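Local coordinates for protein EchA1_1 (Mycobacterium avium subsp. paratuberculosis, PDB 3R9T) that probably catalyses the reversible hydration of (2E)-enoyl-CoA to (3S)-3-hydroxyacyl-CoA in fatty acid metabolism, as a member of the crotonase family, at residues 13-18 and 52-57; 101-106 and 209-214; 144-149 and 238-243. All blocks are in the same frame, centred on the assembly; numbering follows the deposited sequence. Where two conformers were deposited one is given.

Contact 1. Residues 13-18 and 52-57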
loop_
_atom_site.group_PDB
_atom_site.type_symbol
_atom_site.label_atom_id
_atom_site.label_comp_id
_atom_site.label_asym_id
_atom_site.label_seq_id
_atom_site.Cartn_x
_atom_site.Cartn_y
_atom_site.Cartn_z
ATOM N N ALA B 13 25.734 17.427 -14.270
ATOM C CA ALA B 13 24.390 17.759 -14.719
ATOM C C ALA B 13 24.487 18.213 -16.159
ATOM O O ALA B 13 25.395 18.969 -16.518
ATOM C CB ALA B 13 23.768 18.839 -13.855
ATOM N N GLU B 14 23.575 17.706 -16.982
ATOM C CA GLU B 14 23.517 18.048 -18.393
ATOM C C GLU B 14 22.048 18.151 -18.798
ATOM O O GLU B 14 21.175 17.624 -18.108
ATOM C CB GLU B 14 24.293 17.014 -19.227
ATOM C CG GLU B 14 23.618 15.677 -19.477
ATOM C CD GLU B 14 24.388 14.834 -20.481
ATOM O OE1 GLU B 14 25.608 14.627 -20.295
ATOM O OE2 GLU B 14 23.773 14.382 -21.467
ATOM N N ARG B 15 21.775 18.852 -19.889
ATOM C CA ARG B 15 20.401 19.045 -20.346
ATOM C C ARG B 15 20.183 18.319 -21.665
ATOM O O ARG B 15 20.933 18.523 -22.621
ATOM C CB ARG B 15 20.088 20.540 -20.486
ATOM C CG ARG B 15 19.492 21.156 -19.230
ATOM C CD ARG B 15 17.975 21.025 -19.224
ATOM N NE ARG B 15 17.345 22.063 -20.038
ATOM C CZ ARG B 15 17.154 23.322 -19.648
ATOM N NH1 ARG B 15 17.541 23.731 -18.443
ATOM N NH2 ARG B 15 16.576 24.186 -20.472
ATOM N N ARG B 16 19.176 17.447 -21.704
ATOM C CA ARG B 16 18.716 16.850 -22.953
ATOM C C ARG B 16 17.371 17.490 -23.217
ATOM O O ARG B 16 16.354 17.032 -22.688
ATOM C CB ARG B 16 18.523 15.333 -22.852
ATOM C CG ARG B 16 19.715 14.521 -22.401
ATOM C CD ARG B 16 20.802 14.451 -23.441
ATOM N NE ARG B 16 21.921 13.659 -22.937
ATOM C CZ ARG B 16 22.153 12.374 -23.209
ATOM N NH1 ARG B 16 23.212 11.779 -22.671
ATOM N NH2 ARG B 16 21.352 11.678 -24.012
ATOM N N GLY B 17 17.354 18.555 -24.010
ATOM C CA GLY B 17 16.121 19.309 -24.227
ATOM C C GLY B 17 15.593 19.859 -22.910
ATOM O O GLY B 17 16.321 20.562 -22.209
ATOM N N ASN B 18 14.352 19.507 -22.549
ATOM C CA ASN B 18 13.739 19.971 -21.287
ATOM C C ASN B 18 13.911 19.034 -20.082
ATOM O O ASN B 18 13.242 19.207 -19.053
ATOM C CB ASN B 18 12.253 20.299 -21.477
ATOM C CG ASN B 18 11.413 19.096 -21.928
ATOM O OD1 ASN B 18 11.821 17.938 -21.812
ATOM N ND2 ASN B 18 10.223 19.384 -22.441
ATOM N N PRO B 52 12.447 27.250 -15.130
ATOM C CA PRO B 52 11.211 26.784 -15.753
ATOM C C PRO B 52 11.422 26.145 -17.142
ATOM O O PRO B 52 10.474 25.622 -17.712
ATOM C CB PRO B 52 10.363 28.058 -15.855
ATOM C CG PRO B 52 11.343 29.183 -15.888
ATOM C CD PRO B 52 12.689 28.679 -15.402
ATOM N N GLU B 53 12.632 26.163 -17.693
ATOM C CA GLU B 53 12.871 25.393 -18.918
ATOM C C GLU B 53 13.064 23.892 -18.634
ATOM O O GLU B 53 13.009 23.071 -19.555
ATOM C CB GLU B 53 14.081 25.909 -19.678
ATOM C CG GLU B 53 13.923 27.268 -20.340
ATOM C CD GLU B 53 15.110 27.604 -21.233
ATOM O OE1 GLU B 53 16.031 26.764 -21.349
ATOM O OE2 GLU B 53 15.124 28.709 -21.819
ATOM N N VAL B 54 13.320 23.544 -17.373
ATOM C CA VAL B 54 13.420 22.135 -16.960
ATOM C C VAL B 54 12.039 21.568 -16.589
ATOM O O VAL B 54 11.346 22.106 -15.722
ATOM C CB VAL B 54 14.397 21.970 -15.780
ATOM C CG1 VAL B 54 14.418 20.526 -15.313
ATOM C CG2 VAL B 54 15.807 22.439 -16.170
ATOM N N ARG B 55 11.655 20.473 -17.247
ATOM C CA ARG B 55 10.342 19.840 -17.051
ATOM C C ARG B 55 10.396 18.478 -16.354
ATOM O O ARG B 55 9.358 17.958 -15.922
ATOM C CB ARG B 55 9.639 19.650 -18.399
ATOM C CG ARG B 55 9.253 20.945 -19.108
ATOM C CD ARG B 55 8.241 21.771 -18.325
ATOM N NE ARG B 55 7.167 20.893 -17.871
ATOM C CZ ARG B 55 6.117 20.493 -18.590
ATOM N NH1 ARG B 55 5.891 20.954 -19.816
ATOM N NH2 ARG B 55 5.255 19.640 -18.042
ATOM N N ALA B 56 11.583 17.893 -16.294
ATOM C CA ALA B 56 11.784 16.583 -15.670
ATOM C C ALA B 56 13.265 16.384 -15.369
ATOM O O ALA B 56 14.132 17.009 -15.981
ATOM C CB ALA B 56 11.288 15.463 -16.584
ATOM N N VAL B 57 13.539 15.498 -14.420
ATOM C CA VAL B 57 14.882 15.164 -14.027
ATOM C C VAL B 57 15.075 13.671 -14.090
ATOM O O VAL B 57 14.230 12.919 -13.594
ATOM C CB VAL B 57 15.120 15.619 -12.593
ATOM C CG1 VAL B 57 16.476 15.135 -12.065
ATOM C CG2 VAL B 57 15.001 17.136 -12.518
HETATM O O HOH W 1 17.677 26.987 -18.883
#
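R15 and N18 meet E53, V54 and R55 in a mainly polar, partly buried contact at one end of the strands of the six-stranded sheet, on its 11-16 side, where the turn between strands 11-16 and 19-24 lies against the loop that leads from helix 35-50 into strand 56-61. The backbone anchor is N18 O, which takes R55 N at 2.7 Å in a nearly straight bond (N-H...O 173°), with the donor in the carbonyl plane; A56 N adds a long, weak bond to the same oxygen. N18 CG stands between the backbone N and the carbonyl carbon (chi1 61°), and the amide crosses the stem of R55, ND2 lying 3.8 Å from R55 CG, while the R55 guanidinium leads away, NH2 bonding to the backbone O of N206. R15 bends at chi2 and chi3 and passes V54 obliquely, with NH1 3.1 Å from V54 CG2. Its NE donates to G17 O at 2.8 Å, nearly in the guanidinium plane, which ties the group to its own turn. From there NH2 reaches E53 OE1 at 2.8 Å in a salt bridge whose hydrogen bond is weak, because the N-H points well off the acceptor; guanidinium and carboxylate are steeply turned, 76° apart. E53 O sits 3.8 Å above one face of the guanidinium, toward its rim. A water accepts from R15 NH1 and donates to E53 OE1, bridging the pair, and D51 holds NH1 in a second salt bridge, so two acidic groups share this one positive charge. The link from N18 to R55 leads into the parallel pairing of strands 19-24 and 56-61, the beta-alpha-beta crossover through helix 35-50 that opens the crotonase fold.

Contact 2. Residues 101-106 and 209-214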
loop_
_atom_site.group_PDB
_atom_site.type_symbol
_atom_site.label_atom_id
_atom_site.label_comp_id
_atom_site.label_asym_id
_atom_site.label_seq_id
_atom_site.Cartn_x
_atom_site.Cartn_y
_atom_site.Cartn_z
ATOM N N ASP B 101 9.076 19.858 -7.287
ATOM C CA ASP B 101 7.805 19.889 -8.021
ATOM C C ASP B 101 7.809 19.133 -9.336
ATOM O O ASP B 101 6.748 18.834 -9.929
ATOM C CB ASP B 101 7.502 21.349 -8.394
ATOM C CG ASP B 101 7.089 22.190 -7.215
ATOM O OD1 ASP B 101 6.524 21.640 -6.248
ATOM O OD2 ASP B 101 7.316 23.417 -7.266
ATOM N N LYS B 102 9.010 18.931 -9.866
ATOM C CA LYS B 102 9.160 18.327 -11.180
ATOM C C LYS B 102 9.427 16.833 -11.063
ATOM O O LYS B 102 10.053 16.385 -10.113
ATOM C CB LYS B 102 10.281 19.028 -11.921
ATOM C CG LYS B 102 10.274 20.539 -11.647
ATOM C CD LYS B 102 10.296 21.376 -12.865
ATOM C CE LYS B 102 10.296 22.875 -12.522
ATOM N NZ LYS B 102 11.334 23.591 -13.278
ATOM N N PRO B 103 8.937 16.054 -12.027
ATOM C CA PRO B 103 9.128 14.620 -11.960
ATOM C C PRO B 103 10.591 14.190 -11.977
ATOM O O PRO B 103 11.412 14.763 -12.720
ATOM C CB PRO B 103 8.399 14.106 -13.214
ATOM C CG PRO B 103 8.382 15.286 -14.153
ATOM C CD PRO B 103 8.205 16.453 -13.243
ATOM N N THR B 104 10.880 13.178 -11.150
ATOM C CA THR B 104 12.186 12.535 -11.074
ATOM C C THR B 104 12.112 11.066 -11.469
ATOM O O THR B 104 11.224 10.350 -11.043
ATOM C CB THR B 104 12.805 12.660 -9.666
ATOM O OG1 THR B 104 11.931 12.051 -8.701
ATOM C CG2 THR B 104 13.031 14.164 -9.302
ATOM N N ILE B 105 13.053 10.639 -12.304
ATOM C CA ILE B 105 13.108 9.294 -12.810
ATOM C C ILE B 105 14.508 8.789 -12.562
ATOM O O ILE B 105 15.477 9.375 -13.054
ATOM C CB ILE B 105 12.850 9.276 -14.326
ATOM C CG1 ILE B 105 11.513 9.944 -14.665
ATOM C CG2 ILE B 105 12.992 7.824 -14.879
ATOM C CD1 ILE B 105 11.349 10.230 -16.175
ATOM N N ALA B 106 14.622 7.702 -11.819
ATOM C CA ALA B 106 15.884 7.014 -11.642
ATOM C C ALA B 106 16.141 6.087 -12.825
ATOM O O ALA B 106 15.312 5.246 -13.136
ATOM C CB ALA B 106 15.836 6.207 -10.373
ATOM N N LEU B 209 1.883 22.925 -14.734
ATOM C CA LEU B 209 1.255 23.228 -13.452
ATOM C C LEU B 209 0.418 22.064 -12.917
ATOM O O LEU B 209 0.308 21.882 -11.704
ATOM C CB LEU B 209 0.381 24.475 -13.540
ATOM C CG LEU B 209 1.094 25.783 -13.911
ATOM C CD1 LEU B 209 0.057 26.890 -14.138
ATOM C CD2 LEU B 209 2.110 26.161 -12.841
ATOM N N SER B 210 -0.166 21.288 -13.823
ATOM C CA SER B 210 -0.944 20.105 -13.450
ATOM C C SER B 210 -0.039 19.013 -12.902
ATOM O O SER B 210 -0.370 18.356 -11.927
ATOM C CB SER B 210 -1.674 19.543 -14.665
ATOM O OG SER B 210 -2.609 20.462 -15.174
ATOM N N VAL B 211 1.106 18.801 -13.542
ATOM C CA VAL B 211 2.054 17.749 -13.103
ATOM C C VAL B 211 2.607 18.092 -11.705
ATOM O O VAL B 211 2.665 17.240 -10.797
ATOM C CB VAL B 211 3.201 17.567 -14.153
ATOM C CG1 VAL B 211 4.388 16.722 -13.596
ATOM C CG2 VAL B 211 2.653 16.976 -15.458
ATOM N N GLN B 212 2.981 19.361 -11.555
ATOM C CA GLN B 212 3.541 19.911 -10.312
ATOM C C GLN B 212 2.531 19.819 -9.180
ATOM O O GLN B 212 2.851 19.324 -8.090
ATOM C CB GLN B 212 4.023 21.347 -10.542
ATOM C CG GLN B 212 5.236 21.333 -11.435
ATOM C CD GLN B 212 5.678 22.663 -11.991
ATOM O OE1 GLN B 212 6.489 22.691 -12.921
ATOM N NE2 GLN B 212 5.182 23.757 -11.447
ATOM N N ALA B 213 1.301 20.242 -9.452
ATOM C CA ALA B 213 0.245 20.179 -8.449
ATOM C C ALA B 213 -0.073 18.730 -8.075
ATOM O O ALA B 213 -0.306 18.407 -6.904
ATOM C CB ALA B 213 -1.009 20.871 -8.936
ATOM N N SER B 214 -0.096 17.848 -9.077
ATOM C CA SER B 214 -0.377 16.430 -8.834
ATOM C C SER B 214 0.677 15.813 -7.933
ATOM O O SER B 214 0.353 15.058 -7.020
ATOM C CB SER B 214 -0.458 15.630 -10.147
ATOM O OG SER B 214 -1.550 16.047 -10.926
#
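Q212 lies against D101 and K102, its side chain reaching from helix 208-218 to the loop just before strand 104-108. Contact begins at the backbone, where Q212 CA makes a C-H...O contact of 3.4 Å with D101 O (155° at the hydrogen). CB is 3.8 Å from that oxygen. CG comes nearer still, 3.3 Å from D101 O, and also packs on D101 CB; it is placed there with chi1 -69°, anti to the carbonyl carbon. D101 O is thus buried among C-H groups and has no hydrogen-bond partner in the model. Beyond CG the chain is extended and runs beside K102, both pointing the same way, with OE1 3.8 Å from K102 CE. The ammonium of K102 is engaged elsewhere, by A48 O and V54 O. One helix position earlier, V211 CG1 meets P103 CD at 3.8 Å, the two side chains crossing at about a right angle; both also touch I203 of helix 192-204. S210, which does not touch this loop, hydrogen-bonds through OG to L143 O of the second subunit. Helix 208-218 therefore joins the loop leading into core strand 104-108 to a subunit interface of the crotonase-type trimer.

Contact 3. Residues 144-149 and 238-243. With BEZ (benzoic acid), chain E.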
loop_
_atom_site.group_PDB
_atom_site.type_symbol
_atom_site.label_atom_id
_atom_site.label_comp_id
_atom_site.label_asym_id
_atom_site.label_seq_id
_atom_site.Cartn_x
_atom_site.Cartn_y
_atom_site.Cartn_z
ATOM N N ILE B 144 21.639 0.464 9.358
ATOM C CA ILE B 144 20.293 0.315 8.782
ATOM C C ILE B 144 20.189 1.191 7.547
ATOM O O ILE B 144 21.072 2.008 7.297
ATOM C CB ILE B 144 19.140 0.700 9.762
ATOM C CG1 ILE B 144 19.288 2.145 10.282
ATOM C CG2 ILE B 144 18.987 -0.349 10.913
ATOM C CD1 ILE B 144 18.103 2.625 11.108
ATOM N N ALA B 145 19.115 0.989 6.778
ATOM C CA ALA B 145 18.806 1.825 5.621
ATOM C C ALA B 145 18.295 3.167 6.124
ATOM O O ALA B 145 17.087 3.412 6.177
ATOM C CB ALA B 145 17.765 1.130 4.705
ATOM N N ALA B 146 19.254 4.023 6.489
ATOM C CA ALA B 146 18.996 5.290 7.159
ATOM C C ALA B 146 18.555 6.388 6.201
ATOM O O ALA B 146 18.038 7.411 6.647
ATOM C CB ALA B 146 20.244 5.743 7.953
ATOM N N ALA B 147 18.760 6.179 4.900
ATOM C CA ALA B 147 18.380 7.146 3.867
ATOM C C ALA B 147 16.946 6.941 3.342
ATOM O O ALA B 147 16.676 7.125 2.147
ATOM C CB ALA B 147 19.399 7.090 2.700
ATOM N N GLY B 148 16.026 6.635 4.258
ATOM C CA GLY B 148 14.613 6.451 3.935
ATOM C C GLY B 148 14.165 5.012 3.701
ATOM O O GLY B 148 12.958 4.740 3.658
ATOM N N GLY B 149 15.096 4.081 3.533
ATOM C CA GLY B 149 14.711 2.738 3.080
ATOM C C GLY B 149 13.866 1.996 4.110
ATOM O O GLY B 149 12.929 1.277 3.771
ATOM N N ARG B 238 16.669 8.699 15.444
ATOM C CA ARG B 238 16.724 8.185 16.824
ATOM C C ARG B 238 17.449 6.836 16.912
ATOM O O ARG B 238 18.306 6.634 17.778
ATOM C CB ARG B 238 15.283 8.091 17.353
ATOM C CG ARG B 238 15.018 7.295 18.618
ATOM C CD ARG B 238 13.534 7.489 19.027
ATOM N NE ARG B 238 12.619 6.414 18.616
ATOM C CZ ARG B 238 11.314 6.568 18.367
ATOM N NH1 ARG B 238 10.736 7.769 18.411
ATOM N NH2 ARG B 238 10.578 5.514 18.039
ATOM N N GLU B 239 17.109 5.928 16.001
ATOM C CA GLU B 239 17.676 4.582 16.019
ATOM C C GLU B 239 19.138 4.610 15.577
ATOM O O GLU B 239 19.958 3.909 16.157
ATOM C CB GLU B 239 16.873 3.603 15.154
ATOM C CG GLU B 239 15.435 3.383 15.579
ATOM C CD GLU B 239 15.288 2.493 16.783
ATOM O OE1 GLU B 239 16.300 1.934 17.259
ATOM O OE2 GLU B 239 14.140 2.338 17.245
ATOM N N MET B 240 19.464 5.435 14.578
ATOM C CA MET B 240 20.837 5.493 14.053
ATOM C C MET B 240 21.818 6.010 15.078
ATOM O O MET B 240 22.952 5.530 15.167
ATOM C CB MET B 240 20.928 6.387 12.818
ATOM C CG MET B 240 20.731 5.643 11.526
ATOM S SD MET B 240 22.020 4.441 11.126
ATOM C CE MET B 240 23.203 5.350 10.118
ATOM N N ARG B 241 21.381 7.011 15.830
ATOM C CA ARG B 241 22.194 7.568 16.892
ATOM C C ARG B 241 22.649 6.466 17.854
ATOM O O ARG B 241 23.833 6.382 18.186
ATOM C CB ARG B 241 21.452 8.699 17.616
ATOM C CG ARG B 241 21.559 10.018 16.843
ATOM C CD ARG B 241 21.153 11.271 17.609
ATOM N NE ARG B 241 21.018 12.393 16.670
ATOM C CZ ARG B 241 22.032 13.056 16.102
ATOM N NH1 ARG B 241 21.770 14.049 15.251
ATOM N NH2 ARG B 241 23.302 12.754 16.373
ATOM N N ALA B 242 21.718 5.606 18.264
ATOM C CA ALA B 242 22.049 4.477 19.140
ATOM C C ALA B 242 22.933 3.449 18.433
ATOM O O ALA B 242 23.937 3.002 18.991
ATOM C CB ALA B 242 20.784 3.816 19.654
ATOM N N LEU B 243 22.564 3.084 17.204
ATOM C CA LEU B 243 23.310 2.073 16.432
ATOM C C LEU B 243 24.738 2.466 16.090
ATOM O O LEU B 243 25.650 1.634 16.144
ATOM C CB LEU B 243 22.611 1.775 15.114
ATOM C CG LEU B 243 21.327 0.966 15.175
ATOM C CD1 LEU B 243 20.653 0.983 13.798
ATOM C CD2 LEU B 243 21.614 -0.445 15.640
HETATM C C BEZ E . 22.205 3.774 4.175
HETATM O O1 BEZ E . 21.105 4.289 3.932
HETATM O O2 BEZ E . 22.510 2.681 3.659
HETATM C C1 BEZ E . 23.158 4.515 5.054
HETATM C C2 BEZ E . 22.987 5.884 5.218
HETATM C C3 BEZ E . 23.863 6.597 6.028
HETATM C C4 BEZ E . 24.903 5.935 6.669
HETATM C C5 BEZ E . 25.073 4.562 6.503
HETATM C C6 BEZ E . 24.200 3.848 5.690
#
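M240 and A146 form part of the wall of the benzoic acid pocket, touching each other and the ligand. M240 CE stands 3.9 Å from ring atom C4, while from the 144-149 loop A147 N donates to carboxylate oxygen O1 at 3.2 Å (N-H...O 147°); A146 N is 3.2 Å from O1. Within this shell, A146 CB packs against the bent methionine, 3.6 Å from CG and 3.7 Å from CE. I144 completes the apolar seam: it slides past M240 in the opposite direction with CG1 3.7 Å from SD, and its CG2 meets L243 CD1 at 3.6 Å, the side chains crossing at about a right angle. I144 CG1 lies between the backbone N and the carbonyl carbon (chi1 57°), facing the sulphur. The loop is shaped by an inverse gamma turn centred on A145, closed by a weak bond from A146 N to I144 O. E118 accepts from G149 N and more weakly from A147 N, fastening the loop where G148 occupies the N-cap position of helix 149-156. Farther out, E239 forms a salt bridge with R216 of the third subunit, and L243 packs on L209 of that subunit. E118, E138, I76 and L82 also line the pocket, consistent with the acyl-CoA site of the crotonase fold, walled here by the loop before helix 149-156 and the end of helix 230-243.

Overall arrangement
From the N terminus, contact 1 closes first, around a loop containing strand 19-24 and helix 35-50. The chain then opens contact 2 at 101-106 and contact 3 at 144-149; residues 209-214 close the former and 238-243 the latter, so these two cross. Contacts 1 and 2 touch where neighbouring strands 56-61 and 104-108 begin, V57 N lying 2.8 Å from P103 O, a probable hydrogen bond. Contact 3 stands apart, its centre about 33 Å from that of contact 1 and across the chain's centre. Contact 1 ties the first hairpin to the lead-in of strand 56-61, contact 2 that of 104-108 to helix 208-218, contact 3 the pocket loop to helix 230-243.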